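Local coordinates for binding component of ABC transporter (Wolinella succinogenes, PDB 3K4U), which probably serves as the extracellular solute-binding component of an ABC transporter and holds a lysine in its ligand pocket, at residues E[25-30]-E[46-51]; E[36-41]-E[67-72]; E[94-99]-E[169-174]; E[118-121]-E[126-129]; E[131-136]-E[184-189]. All coordinates share one frame; numbering follows the deposited sequence.

Interaction 1 of 5, residues E[25-30]-E[46-51]; sequences GNVIGF and LKLVPT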
# COMPACT_ATOMS: atom_id res chain seq x y z
N GLY E 25 2.13 -47.90 -13.08
CA GLY E 25 2.81 -47.34 -14.22
C GLY E 25 2.35 -46.12 -14.94
O GLY E 25 2.84 -45.80 -15.98
N ASN E 26 1.38 -45.44 -14.41
CA ASN E 26 0.99 -44.16 -14.96
C ASN E 26 1.80 -43.10 -14.27
O ASN E 26 2.06 -43.22 -13.11
CB ASN E 26 -0.43 -43.83 -14.64
CG ASN E 26 -1.30 -44.95 -14.76
OD1 ASN E 26 -1.69 -45.29 -15.84
ND2 ASN E 26 -1.67 -45.51 -13.67
N VAL E 27 2.22 -42.07 -14.99
CA VAL E 27 2.91 -40.99 -14.32
C VAL E 27 1.91 -40.05 -13.67
O VAL E 27 0.87 -39.75 -14.23
CB VAL E 27 4.02 -40.30 -15.19
CG1 VAL E 27 4.48 -41.27 -16.33
CG2 VAL E 27 3.57 -39.04 -15.75
N ILE E 28 2.20 -39.65 -12.44
CA ILE E 28 1.32 -38.77 -11.68
C ILE E 28 2.16 -37.74 -10.97
O ILE E 28 3.38 -37.84 -10.98
CB ILE E 28 0.53 -39.55 -10.64
CG1 ILE E 28 1.49 -40.27 -9.70
CG2 ILE E 28 -0.46 -40.50 -11.33
CD1 ILE E 28 0.90 -40.59 -8.33
N GLY E 29 1.53 -36.74 -10.37
CA GLY E 29 2.27 -35.65 -9.71
C GLY E 29 1.68 -34.25 -9.88
O GLY E 29 0.67 -34.04 -10.57
N PHE E 30 2.30 -33.30 -9.20
CA PHE E 30 1.88 -31.92 -9.22
C PHE E 30 1.88 -31.40 -10.65
O PHE E 30 0.89 -30.85 -11.10
CB PHE E 30 2.79 -31.11 -8.29
CG PHE E 30 2.54 -29.61 -8.29
CD1 PHE E 30 1.42 -29.08 -7.67
CD2 PHE E 30 3.47 -28.73 -8.84
CE1 PHE E 30 1.21 -27.71 -7.63
CE2 PHE E 30 3.26 -27.36 -8.80
CZ PHE E 30 2.13 -26.84 -8.18
N LEU E 46 -5.04 -34.46 -23.00
CA LEU E 46 -3.70 -34.60 -22.49
C LEU E 46 -3.03 -35.90 -22.93
O LEU E 46 -3.54 -37.00 -22.67
CB LEU E 46 -3.70 -34.48 -20.95
CG LEU E 46 -2.36 -34.65 -20.22
CD1 LEU E 46 -1.41 -33.55 -20.57
CD2 LEU E 46 -2.51 -34.73 -18.72
N LYS E 47 -1.89 -35.76 -23.60
CA LYS E 47 -0.91 -36.85 -23.75
C LYS E 47 0.41 -36.50 -23.06
O LYS E 47 0.99 -35.43 -23.30
CB LYS E 47 -0.64 -37.15 -25.22
CG LYS E 47 0.36 -38.25 -25.42
CD LYS E 47 0.13 -39.00 -26.70
CE LYS E 47 -0.85 -40.18 -26.47
NZ LYS E 47 -1.20 -40.96 -27.72
N LEU E 48 0.88 -37.39 -22.20
CA LEU E 48 2.18 -37.23 -21.60
C LEU E 48 3.21 -38.00 -22.41
O LEU E 48 2.98 -39.15 -22.78
CB LEU E 48 2.18 -37.72 -20.16
CG LEU E 48 1.07 -37.18 -19.25
CD1 LEU E 48 1.06 -37.90 -17.91
CD2 LEU E 48 1.22 -35.69 -19.06
N VAL E 49 4.35 -37.36 -22.67
CA VAL E 49 5.42 -37.96 -23.42
C VAL E 49 6.64 -38.04 -22.47
O VAL E 49 7.50 -37.16 -22.48
CB VAL E 49 5.70 -37.13 -24.70
CG1 VAL E 49 6.70 -37.83 -25.63
CG2 VAL E 49 4.36 -36.84 -25.45
N PRO E 50 6.71 -39.11 -21.62
CA PRO E 50 7.85 -39.30 -20.74
C PRO E 50 9.11 -39.30 -21.56
O PRO E 50 9.17 -39.96 -22.61
CB PRO E 50 7.60 -40.69 -20.16
CG PRO E 50 6.12 -40.78 -20.14
CD PRO E 50 5.70 -40.18 -21.44
N THR E 51 10.12 -38.55 -21.10
CA THR E 51 11.33 -38.30 -21.89
C THR E 51 12.42 -38.31 -20.88
O THR E 51 12.16 -38.04 -19.74
CB THR E 51 11.25 -36.91 -22.56
OG1 THR E 51 9.96 -36.78 -23.19
CG2 THR E 51 12.39 -36.67 -23.62
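Between Val27 and its two partners, Leu48 and Pro50, no aromatic ring, amide or carboxylate takes part, so no stacked face or polar edge shapes the contact. The one ring present is the puckered pyrrolidine of Pro50, and only its CG corner comes near, 4.2 Å from Val27 CG1. The closer approach is between branches: Val27 CG2 lies 3.5 Å from Leu48 CD1 as the two side chains run past one another in opposite directions. Leu48 reaches there because its CG is turned anti to the carbonyl carbon (chi1 -51°) and CD1 continues extended (chi2 172°). Val27 thus divides its methyls, CG2 to the leucine and CG1 to the proline two residues further along the same strand. Helix 30-41 adds Val32, which touches both Val27 and Leu48, while Pro13 and Leu11 also pack on Val27. The backbones bond to other partners: Ile28 pairs with Met20, and Lys47 and Val49 bond to strand 6-11. No hydrogen bond joins 25-30 to 46-51, and their closest CA atoms, those of Val27 and Leu48, are 8.2 Å apart. The chemistry is therefore apolar and without direction; the backbones of both segments are bonded to other strands, which probably sets their relative position.

Interaction 2 of 5, residues E[36-41]-E[67-72]; sequences REMAKA and IIISGM. With LYS (lysine), chain K.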
# COMPACT_ATOMS: atom_id res chain seq x y z
N ARG E 36 -3.05 -31.57 -16.57
CA ARG E 36 -4.45 -32.00 -16.73
C ARG E 36 -5.37 -30.78 -16.76
O ARG E 36 -6.24 -30.69 -17.62
CB ARG E 36 -4.83 -33.04 -15.65
CG ARG E 36 -6.18 -33.70 -15.84
CD ARG E 36 -6.36 -34.98 -14.96
NE ARG E 36 -5.84 -36.18 -15.61
CZ ARG E 36 -4.76 -36.85 -15.22
NH1 ARG E 36 -4.07 -36.46 -14.15
NH2 ARG E 36 -4.37 -37.93 -15.89
N GLU E 37 -5.16 -29.83 -15.85
CA GLU E 37 -5.98 -28.58 -15.79
C GLU E 37 -5.83 -27.77 -17.06
O GLU E 37 -6.81 -27.34 -17.67
CB GLU E 37 -5.59 -27.68 -14.60
CG GLU E 37 -6.11 -28.12 -13.22
CD GLU E 37 -7.63 -28.04 -13.08
OE1 GLU E 37 -8.27 -27.17 -13.73
OE2 GLU E 37 -8.19 -28.85 -12.32
N MSE E 38 -4.58 -27.54 -17.43
CA MSE E 38 -4.27 -26.82 -18.60
C MSE E 38 -4.97 -27.43 -19.81
O MSE E 38 -5.55 -26.70 -20.62
CB MSE E 38 -2.77 -26.80 -18.76
CG MSE E 38 -2.31 -25.93 -19.86
SE MSE E 38 -0.43 -26.16 -20.27
CE MSE E 38 0.33 -25.69 -18.52
N ALA E 39 -4.97 -28.75 -19.94
CA ALA E 39 -5.57 -29.34 -21.15
C ALA E 39 -7.08 -29.15 -21.22
O ALA E 39 -7.62 -28.84 -22.28
CB ALA E 39 -5.19 -30.77 -21.31
N LYS E 40 -7.76 -29.32 -20.08
CA LYS E 40 -9.20 -29.02 -19.93
C LYS E 40 -9.52 -27.57 -20.35
O LYS E 40 -10.34 -27.34 -21.23
CB LYS E 40 -9.65 -29.25 -18.49
CG LYS E 40 -10.83 -30.16 -18.27
CD LYS E 40 -12.09 -29.37 -17.92
CE LYS E 40 -13.11 -29.31 -19.09
NZ LYS E 40 -14.05 -30.51 -19.15
N ALA E 41 -8.83 -26.62 -19.73
CA ALA E 41 -8.99 -25.20 -20.06
C ALA E 41 -8.86 -24.87 -21.56
O ALA E 41 -9.58 -24.01 -22.08
CB ALA E 41 -8.01 -24.37 -19.23
N ILE E 67 4.99 -28.42 -24.83
CA ILE E 67 5.35 -27.73 -23.60
C ILE E 67 6.07 -28.72 -22.68
O ILE E 67 5.87 -29.93 -22.81
CB ILE E 67 4.05 -27.19 -22.93
CG1 ILE E 67 4.34 -26.30 -21.69
CG2 ILE E 67 3.13 -28.33 -22.60
CD1 ILE E 67 3.19 -25.44 -21.24
N ILE E 68 6.94 -28.23 -21.79
CA ILE E 68 7.67 -29.06 -20.82
C ILE E 68 7.17 -28.69 -19.43
O ILE E 68 7.37 -27.58 -18.97
CB ILE E 68 9.16 -28.71 -20.82
CG1 ILE E 68 9.87 -29.20 -22.09
CG2 ILE E 68 9.88 -29.28 -19.58
CD1 ILE E 68 11.38 -28.91 -22.03
N ILE E 69 6.52 -29.60 -18.74
CA ILE E 69 6.10 -29.30 -17.39
C ILE E 69 6.74 -30.37 -16.52
O ILE E 69 6.13 -31.37 -16.19
CB ILE E 69 4.58 -29.25 -17.25
CG1 ILE E 69 3.99 -28.34 -18.31
CG2 ILE E 69 4.16 -28.69 -15.90
CD1 ILE E 69 2.47 -28.45 -18.38
N SER E 70 8.00 -30.13 -16.18
CA SER E 70 8.87 -31.10 -15.55
C SER E 70 9.64 -30.47 -14.41
O SER E 70 10.71 -30.92 -14.08
CB SER E 70 9.85 -31.63 -16.58
OG SER E 70 10.14 -33.00 -16.31
N GLY E 71 9.09 -29.41 -13.83
CA GLY E 71 9.75 -28.77 -12.68
C GLY E 71 11.09 -28.23 -13.06
O GLY E 71 12.05 -28.40 -12.36
N MSE E 72 11.16 -27.57 -14.20
CA MSE E 72 12.41 -27.19 -14.77
C MSE E 72 12.76 -25.76 -14.39
O MSE E 72 11.90 -24.87 -14.40
CB MSE E 72 12.34 -27.33 -16.29
CG MSE E 72 13.48 -26.67 -17.01
SE MSE E 72 13.45 -27.09 -18.90
CE MSE E 72 11.71 -26.28 -19.21
N LYS K . 15.01 -28.13 -11.16
CA LYS K . 15.75 -29.27 -11.65
C LYS K . 16.41 -28.86 -12.95
O LYS K . 15.85 -28.04 -13.67
CB LYS K . 14.81 -30.45 -11.90
CG LYS K . 15.48 -31.81 -11.92
CD LYS K . 14.81 -32.71 -12.89
CE LYS K . 15.20 -34.18 -12.70
NZ LYS K . 14.30 -35.11 -13.44
OXT LYS K . 17.49 -29.33 -13.30
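Met38, present as selenomethionine, spans the gap from helix 30-41 to Ile67 and Ile69. Its CB points at the opposite segment, and CG stands anti to the backbone N (chi1 -173°). With chi2 also extended, CB and CG serve as a straight arm that carries SE across, a needed length since the CA atoms of Met38 and Ile69 are 10.7 Å apart. SE is the first atom to meet 67-72, lying 3.8 Å from Ile67 CD1. The chain then bends at chi3 (-59°), which brings CE to 3.5 Å from Ile69 CD1, while Ile67 CD1 remains 4.0 Å from Met38 CE. The selenoether end and the two isoleucine delta methyls therefore meet tip to tip. Leu7, Trp193, Trp205 and Phe209 also pack on Met38. Further along 67-72 the backbone turns to the ligand: Gly71 O accepts a hydrogen bond from N of the bound lysine at 3.2 Å, and Met72 borders the pocket. Following the hairpin 20-21/27-28, helix 30-41 connects strand 6-11 to strand 45-50 in a beta-alpha-beta crossover, and the parallel strand order 2-1-3 is that of the first lobe of type II periplasmic binding proteins, in which loops following the strands line the solute site.

Interaction 3 of 5, residues E[94-99]-E[169-174]; sequences SLLVKK and AFMAQK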
# COMPACT_ATOMS: atom_id res chain seq x y z
N SER E 94 18.65 -28.24 -1.41
CA SER E 94 18.81 -28.61 -0.02
C SER E 94 19.71 -29.82 0.05
O SER E 94 20.18 -30.32 -0.98
CB SER E 94 17.46 -28.98 0.57
OG SER E 94 16.94 -27.93 1.35
N LEU E 95 19.96 -30.28 1.27
CA LEU E 95 20.84 -31.41 1.51
C LEU E 95 20.15 -32.52 2.31
O LEU E 95 19.42 -32.26 3.28
CB LEU E 95 22.12 -30.93 2.19
CG LEU E 95 22.87 -29.75 1.56
CD1 LEU E 95 24.10 -29.41 2.37
CD2 LEU E 95 23.26 -30.01 0.10
N LEU E 96 20.34 -33.76 1.87
CA LEU E 96 19.99 -34.90 2.69
C LEU E 96 21.29 -35.55 3.13
O LEU E 96 22.12 -35.87 2.28
CB LEU E 96 19.11 -35.89 1.93
CG LEU E 96 17.68 -35.51 1.53
CD1 LEU E 96 17.02 -36.74 0.91
CD2 LEU E 96 16.86 -34.97 2.70
N VAL E 97 21.47 -35.74 4.44
CA VAL E 97 22.73 -36.30 5.02
C VAL E 97 22.47 -37.56 5.84
O VAL E 97 21.34 -37.82 6.26
CB VAL E 97 23.50 -35.22 5.89
CG1 VAL E 97 23.60 -33.87 5.14
CG2 VAL E 97 22.85 -35.01 7.27
N LYS E 98 23.51 -38.36 6.07
CA LYS E 98 23.40 -39.52 6.97
C LYS E 98 23.30 -39.05 8.42
O LYS E 98 23.77 -37.96 8.75
CB LYS E 98 24.60 -40.46 6.81
CG LYS E 98 24.23 -41.95 6.58
CD LYS E 98 23.71 -42.68 7.84
CE LYS E 98 22.68 -43.78 7.49
NZ LYS E 98 23.25 -44.90 6.68
N LYS E 99 22.70 -39.88 9.28
CA LYS E 99 22.51 -39.56 10.70
C LYS E 99 23.74 -38.97 11.41
O LYS E 99 24.88 -39.33 11.12
CB LYS E 99 21.97 -40.78 11.47
CG LYS E 99 20.44 -40.83 11.58
CD LYS E 99 19.98 -41.20 13.00
CE LYS E 99 18.50 -40.84 13.21
NZ LYS E 99 18.23 -39.37 13.20
N ALA E 169 9.69 -34.82 0.29
CA ALA E 169 8.89 -35.97 -0.12
C ALA E 169 9.67 -37.26 0.11
O ALA E 169 9.12 -38.29 0.51
CB ALA E 169 8.46 -35.84 -1.55
N PHE E 170 10.97 -37.20 -0.14
CA PHE E 170 11.80 -38.35 0.13
C PHE E 170 11.94 -38.65 1.62
O PHE E 170 11.91 -39.82 2.02
CB PHE E 170 13.17 -38.17 -0.51
CG PHE E 170 14.01 -39.41 -0.50
CD1 PHE E 170 14.06 -40.22 -1.62
CD2 PHE E 170 14.77 -39.73 0.61
CE1 PHE E 170 14.86 -41.35 -1.64
CE2 PHE E 170 15.56 -40.85 0.62
CZ PHE E 170 15.61 -41.66 -0.51
N MSE E 171 12.09 -37.62 2.44
CA MSE E 171 12.16 -37.76 3.89
C MSE E 171 10.94 -38.46 4.43
O MSE E 171 11.04 -39.21 5.39
CB MSE E 171 12.28 -36.40 4.58
CG MSE E 171 13.70 -35.83 4.64
SE MSE E 171 15.01 -37.11 5.34
CE MSE E 171 14.35 -37.26 7.19
N ALA E 172 9.80 -38.21 3.82
CA ALA E 172 8.55 -38.80 4.28
C ALA E 172 8.50 -40.28 3.99
O ALA E 172 8.15 -41.06 4.87
CB ALA E 172 7.36 -38.11 3.65
N GLN E 173 8.86 -40.66 2.77
CA GLN E 173 8.72 -42.05 2.37
C GLN E 173 9.76 -42.99 2.99
O GLN E 173 9.39 -44.04 3.52
CB GLN E 173 8.67 -42.21 0.85
CG GLN E 173 9.95 -41.88 0.12
CD GLN E 173 10.03 -42.53 -1.25
OE1 GLN E 173 10.81 -42.09 -2.11
NE2 GLN E 173 9.21 -43.57 -1.46
N LYS E 174 11.04 -42.64 2.94
CA LYS E 174 12.08 -43.61 3.34
C LYS E 174 13.08 -43.01 4.29
O LYS E 174 13.48 -43.67 5.25
CB LYS E 174 12.82 -44.18 2.12
CG LYS E 174 11.98 -45.04 1.22
CD LYS E 174 12.78 -45.48 0.00
CE LYS E 174 11.87 -45.92 -1.14
NZ LYS E 174 12.67 -46.30 -2.33
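Leu96 turns its CG anti to the carbonyl carbon (chi1 -68°) and faces helix 164-175, where Phe170, with CG opposite its own backbone N (chi1 -169°), has its CB pointing toward the strand. The forked end of Leu96 then serves two consecutive helix residues. One branch, CD1, approaches the Phe170 ring obliquely, 3.8 Å from CD2 of Phe170. The other, CD2, meets the selenomethionine Met171 at two places, 3.8 Å from its CG and 3.9 Å from its SE. Met171 bends at both chi2 and chi3, a folded shape that keeps SE beside the leucine as the two side chains pass in opposite directions. All are apolar contacts, and no hydrogen bond crosses between 94-99 and 169-174; the nearest CA atoms, those of Leu96 and Met171, are 8.4 Å apart. The backbone of Leu96 is hydrogen-bonded to that of Phe160, and Phe160, Asn167 and His181 touch its side chain. His181 reaches Met171 as well, so strand 179-182 also borders the contact. The evidence describes a helix laid against the sheet that its preceding strand, 159-163, enters antiparallel to 89-98. Such helix-on-sheet packing belongs to the mixed alpha/beta second lobe of a family 3 solute-binding protein.

Interaction 4 of 5, residues E[118-121]-E[126-129]; sequences LVTK and AEYA. With LYS (lysine), chain K.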
# COMPACT_ATOMS: atom_id res chain seq x y z
N LEU E 118 29.72 -36.37 -1.94
CA LEU E 118 28.38 -35.80 -2.21
C LEU E 118 27.79 -36.17 -3.59
O LEU E 118 28.43 -35.99 -4.64
CB LEU E 118 28.45 -34.29 -2.04
CG LEU E 118 27.48 -33.32 -2.71
CD1 LEU E 118 26.55 -32.75 -1.66
CD2 LEU E 118 28.30 -32.24 -3.36
N VAL E 119 26.56 -36.66 -3.58
CA VAL E 119 25.96 -37.19 -4.81
C VAL E 119 24.65 -36.55 -5.28
O VAL E 119 23.77 -36.19 -4.46
CB VAL E 119 25.80 -38.71 -4.80
CG1 VAL E 119 27.18 -39.36 -4.83
CG2 VAL E 119 25.02 -39.15 -3.59
N THR E 120 24.55 -36.42 -6.60
CA THR E 120 23.31 -36.01 -7.24
C THR E 120 23.11 -36.60 -8.66
O THR E 120 23.95 -37.37 -9.18
CB THR E 120 23.19 -34.48 -7.26
OG1 THR E 120 21.80 -34.10 -7.30
CG2 THR E 120 23.92 -33.88 -8.45
N LYS E 121 22.01 -36.21 -9.30
CA LYS E 121 21.72 -36.69 -10.62
C LYS E 121 22.56 -35.93 -11.66
O LYS E 121 22.94 -34.77 -11.42
CB LYS E 121 20.23 -36.52 -10.90
CG LYS E 121 19.87 -36.63 -12.41
CD LYS E 121 18.46 -36.10 -12.61
CE LYS E 121 17.93 -36.41 -13.97
NZ LYS E 121 17.73 -37.86 -14.13
N ALA E 126 21.01 -29.19 -9.69
CA ALA E 126 21.85 -29.49 -8.55
C ALA E 126 23.30 -29.70 -8.97
O ALA E 126 24.23 -29.20 -8.33
CB ALA E 126 21.30 -30.70 -7.83
N GLU E 127 23.50 -30.44 -10.05
CA GLU E 127 24.84 -30.77 -10.43
C GLU E 127 25.67 -29.51 -10.68
O GLU E 127 26.83 -29.45 -10.24
CB GLU E 127 24.84 -31.65 -11.65
CG GLU E 127 26.07 -32.52 -11.70
CD GLU E 127 26.76 -32.39 -13.01
OE1 GLU E 127 26.07 -32.34 -14.05
OE2 GLU E 127 28.01 -32.36 -12.99
N TYR E 128 25.07 -28.52 -11.36
CA TYR E 128 25.71 -27.22 -11.63
C TYR E 128 25.90 -26.34 -10.37
O TYR E 128 26.93 -25.68 -10.21
CB TYR E 128 24.93 -26.47 -12.72
CG TYR E 128 24.73 -27.31 -13.97
CD1 TYR E 128 25.80 -27.54 -14.86
CD2 TYR E 128 23.48 -27.91 -14.25
CE1 TYR E 128 25.64 -28.34 -16.00
CE2 TYR E 128 23.31 -28.71 -15.40
CZ TYR E 128 24.40 -28.93 -16.25
OH TYR E 128 24.24 -29.71 -17.38
N ALA E 129 24.90 -26.34 -9.50
CA ALA E 129 24.98 -25.67 -8.20
C ALA E 129 26.10 -26.27 -7.35
O ALA E 129 27.03 -25.55 -6.94
CB ALA E 129 23.64 -25.73 -7.47
N LYS K . 15.01 -28.13 -11.16
CA LYS K . 15.75 -29.27 -11.65
C LYS K . 16.41 -28.86 -12.95
O LYS K . 15.85 -28.04 -13.67
CB LYS K . 14.81 -30.45 -11.90
CG LYS K . 15.48 -31.81 -11.92
CD LYS K . 14.81 -32.71 -12.89
CE LYS K . 15.20 -34.18 -12.70
NZ LYS K . 14.30 -35.11 -13.44
OXT LYS K . 17.49 -29.33 -13.30
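Thr120 meets the first turn of helix 125-133 with both branches. Its OG1 lies 3.5 Å from Ala126 CB, and its CG2 is 3.8 Å from Glu127 CA. Beside them Glu127 CB sits 3.7 Å from Lys121 O, a contact of an aliphatic carbon with a carbonyl rather than a hydrogen bond. No polar bond links 118-121 to 126-129 directly, and the polar ends find partners one shell out. The Thr120 hydroxyl, anti to the backbone N at chi1 -154°, donates to Ile161 O on strand 159-163, which probably holds the rotamer in which CG2 faces the helix. Glu127 OE1 accepts from Gly123 N, tying the helix start to the loop just before it. Lys121 leads away from the helix along an extended chain: its CE is 3.7 Å from CE of the bound lysine, so the ends of the two chains meet at their CE atoms, and a bend at chi4 (67°) turns NZ to a hydrogen bond with Asp143 O. Glu145 and Glu12 are long, weak ionic partners of the same NZ, and would probably help to balance two neighbouring lysine ammonium groups. Ser125 N, at the head of the helix, bonds to the bound lysine. This strand, loop and helix open the beta-alpha-beta unit 117-121, 125-133, 138-142, a ligand-lining element of the second lobe in this binding-protein fold.

Interaction 5 of 5, residues E[131-136]-E[184-189]; sequences KRLFKN and TSLTYE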
# COMPACT_ATOMS: atom_id res chain seq x y z
N LYS E 131 28.66 -27.79 -8.18
CA LYS E 131 29.98 -27.49 -8.74
C LYS E 131 30.41 -26.05 -8.40
O LYS E 131 31.58 -25.79 -8.19
CB LYS E 131 30.02 -27.75 -10.24
CG LYS E 131 30.07 -29.21 -10.58
CD LYS E 131 29.68 -29.47 -12.03
CE LYS E 131 30.88 -29.84 -12.88
NZ LYS E 131 30.49 -30.03 -14.30
N ARG E 132 29.44 -25.15 -8.35
CA ARG E 132 29.65 -23.79 -7.89
C ARG E 132 29.90 -23.77 -6.37
O ARG E 132 30.96 -23.34 -5.93
CB ARG E 132 28.42 -22.93 -8.21
CG ARG E 132 28.43 -22.18 -9.54
CD ARG E 132 27.11 -21.41 -9.74
NE ARG E 132 26.57 -20.92 -8.46
CZ ARG E 132 25.37 -21.22 -7.95
NH1 ARG E 132 24.52 -22.02 -8.61
NH2 ARG E 132 25.00 -20.70 -6.78
N LEU E 133 28.93 -24.25 -5.60
CA LEU E 133 28.96 -24.21 -4.14
C LEU E 133 30.03 -25.08 -3.49
O LEU E 133 30.62 -24.68 -2.50
CB LEU E 133 27.60 -24.60 -3.56
CG LEU E 133 26.60 -23.55 -3.09
CD1 LEU E 133 26.57 -22.29 -3.94
CD2 LEU E 133 25.22 -24.16 -3.04
N PHE E 134 30.26 -26.28 -4.01
CA PHE E 134 31.20 -27.19 -3.36
C PHE E 134 32.53 -27.25 -4.09
O PHE E 134 32.60 -27.44 -5.32
CB PHE E 134 30.58 -28.58 -3.13
CG PHE E 134 29.47 -28.57 -2.11
CD1 PHE E 134 29.74 -28.75 -0.76
CD2 PHE E 134 28.15 -28.34 -2.49
CE1 PHE E 134 28.72 -28.73 0.18
CE2 PHE E 134 27.13 -28.31 -1.54
CZ PHE E 134 27.41 -28.51 -0.21
N LYS E 135 33.58 -27.04 -3.31
CA LYS E 135 34.91 -26.79 -3.82
C LYS E 135 35.84 -27.91 -3.43
O LYS E 135 36.74 -28.27 -4.19
CB LYS E 135 35.45 -25.47 -3.24
CG LYS E 135 34.40 -24.37 -2.98
CD LYS E 135 33.78 -23.86 -4.28
CE LYS E 135 34.83 -23.26 -5.22
NZ LYS E 135 34.18 -22.68 -6.44
N ASN E 136 35.63 -28.46 -2.23
CA ASN E 136 36.45 -29.55 -1.69
C ASN E 136 35.84 -30.95 -1.79
O ASN E 136 36.57 -31.94 -1.86
CB ASN E 136 36.77 -29.31 -0.21
CG ASN E 136 37.28 -27.94 0.08
OD1 ASN E 136 36.67 -27.21 0.85
ND2 ASN E 136 38.41 -27.58 -0.51
N THR E 184 18.00 -25.65 4.74
CA THR E 184 18.31 -24.31 4.28
C THR E 184 18.43 -24.37 2.76
O THR E 184 19.08 -25.23 2.22
CB THR E 184 19.59 -23.72 4.92
OG1 THR E 184 19.63 -24.06 6.31
CG2 THR E 184 19.61 -22.20 4.78
N SER E 185 17.74 -23.44 2.10
CA SER E 185 17.76 -23.27 0.66
C SER E 185 19.08 -22.66 0.23
O SER E 185 19.48 -21.65 0.81
CB SER E 185 16.62 -22.32 0.26
OG SER E 185 16.77 -21.85 -1.08
N LEU E 186 19.75 -23.23 -0.77
CA LEU E 186 21.06 -22.68 -1.16
C LEU E 186 21.12 -22.01 -2.54
O LEU E 186 22.15 -21.42 -2.90
CB LEU E 186 22.15 -23.74 -1.03
CG LEU E 186 22.03 -24.71 0.16
CD1 LEU E 186 23.14 -25.74 0.14
CD2 LEU E 186 22.01 -23.99 1.47
N THR E 187 20.04 -22.10 -3.31
CA THR E 187 20.00 -21.44 -4.60
C THR E 187 18.69 -20.68 -4.73
O THR E 187 17.83 -20.74 -3.84
CB THR E 187 20.20 -22.43 -5.79
OG1 THR E 187 19.55 -23.69 -5.54
CG2 THR E 187 21.69 -22.66 -6.08
N TYR E 188 18.54 -19.94 -5.81
CA TYR E 188 17.27 -19.31 -6.09
C TYR E 188 16.86 -19.85 -7.41
O TYR E 188 17.46 -19.50 -8.45
CB TYR E 188 17.37 -17.79 -6.14
CG TYR E 188 16.04 -17.18 -6.44
CD1 TYR E 188 15.10 -16.99 -5.43
CD2 TYR E 188 15.70 -16.83 -7.74
CE1 TYR E 188 13.84 -16.45 -5.71
CE2 TYR E 188 14.46 -16.31 -8.04
CZ TYR E 188 13.54 -16.11 -7.02
OH TYR E 188 12.31 -15.55 -7.34
N GLU E 189 15.85 -20.74 -7.39
CA GLU E 189 15.55 -21.52 -8.58
C GLU E 189 14.12 -21.48 -8.98
O GLU E 189 13.33 -22.31 -8.56
CB GLU E 189 16.08 -22.95 -8.48
CG GLU E 189 17.58 -23.01 -8.79
CD GLU E 189 18.20 -24.34 -8.46
OE1 GLU E 189 19.44 -24.42 -8.33
OE2 GLU E 189 17.44 -25.32 -8.33
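Leu133 and Leu186 form the denser half of this contact, where Leu133 CD2 sits 3.7 Å from Leu186 CB and 4.1 Å from Leu186 CD1. Leu186 offers its CB to this methyl while its CG stands anti to the carbonyl carbon (chi1 -37°), and Tyr108 also packs on both leucines. Next to it, Thr187 presents CG2 to the edge of the Arg132 guanidinium, in the plane of the group, at 3.8 Å from NH1 and 3.9 Å from NH2. This is van der Waals contact with a methyl, not a bond to the hydroxyl. Thr187 OG1 faces another way, receiving a hydrogen bond from Gln93 N and giving a weak one to OE1 of Glu189, where strand 189-195 begins. Ala129, one turn before Arg132 in the helix, also touches Thr187. In the fold, the last turn of helix 125-133 meets the connection between strands 179-182 and 189-195, so the far end of the helix whose start borders the lysine site rests on a loop of the same lobe. Toward solvent the contact thins out. Arg132 is exposed, and its NH1 stays 5.6 Å from Glu189 OE1, too far for a salt bridge though the opposite charges may attract weakly. Past the helix end, Lys135 NZ makes a weak hydrogen bond of 3.3 Å to Arg132 O, while the backbone N atoms of Lys135 and Asn136 are held by Asp112 OD2. Tyr188 lies with its ring nearly parallel to that of His215 of a neighbouring subunit.

Interactions 2, 3 and 4 are buried, whereas 1 and 5 lie at the surface. None is joined by a hydrogen bond between its segments. Interactions 1 and 2 belong to one lobe, touching where Leu46 packs on helix 30-41. Interactions 4 and 5 share helix 125-133, with centres 9 Å apart; interaction 3 uses the same mixed sheet as 4 and touches 5 through Leu95. Chemistry follows place: apolar side chains make up 1, 2 and 3, meeting tip to tip only in 2; a threonine and a carbonyl enter 4, and a guanidinium edge appears on the exposed side of 5. Interactions 2 and 4, 26 Å apart between centres, both reach the bound lysine.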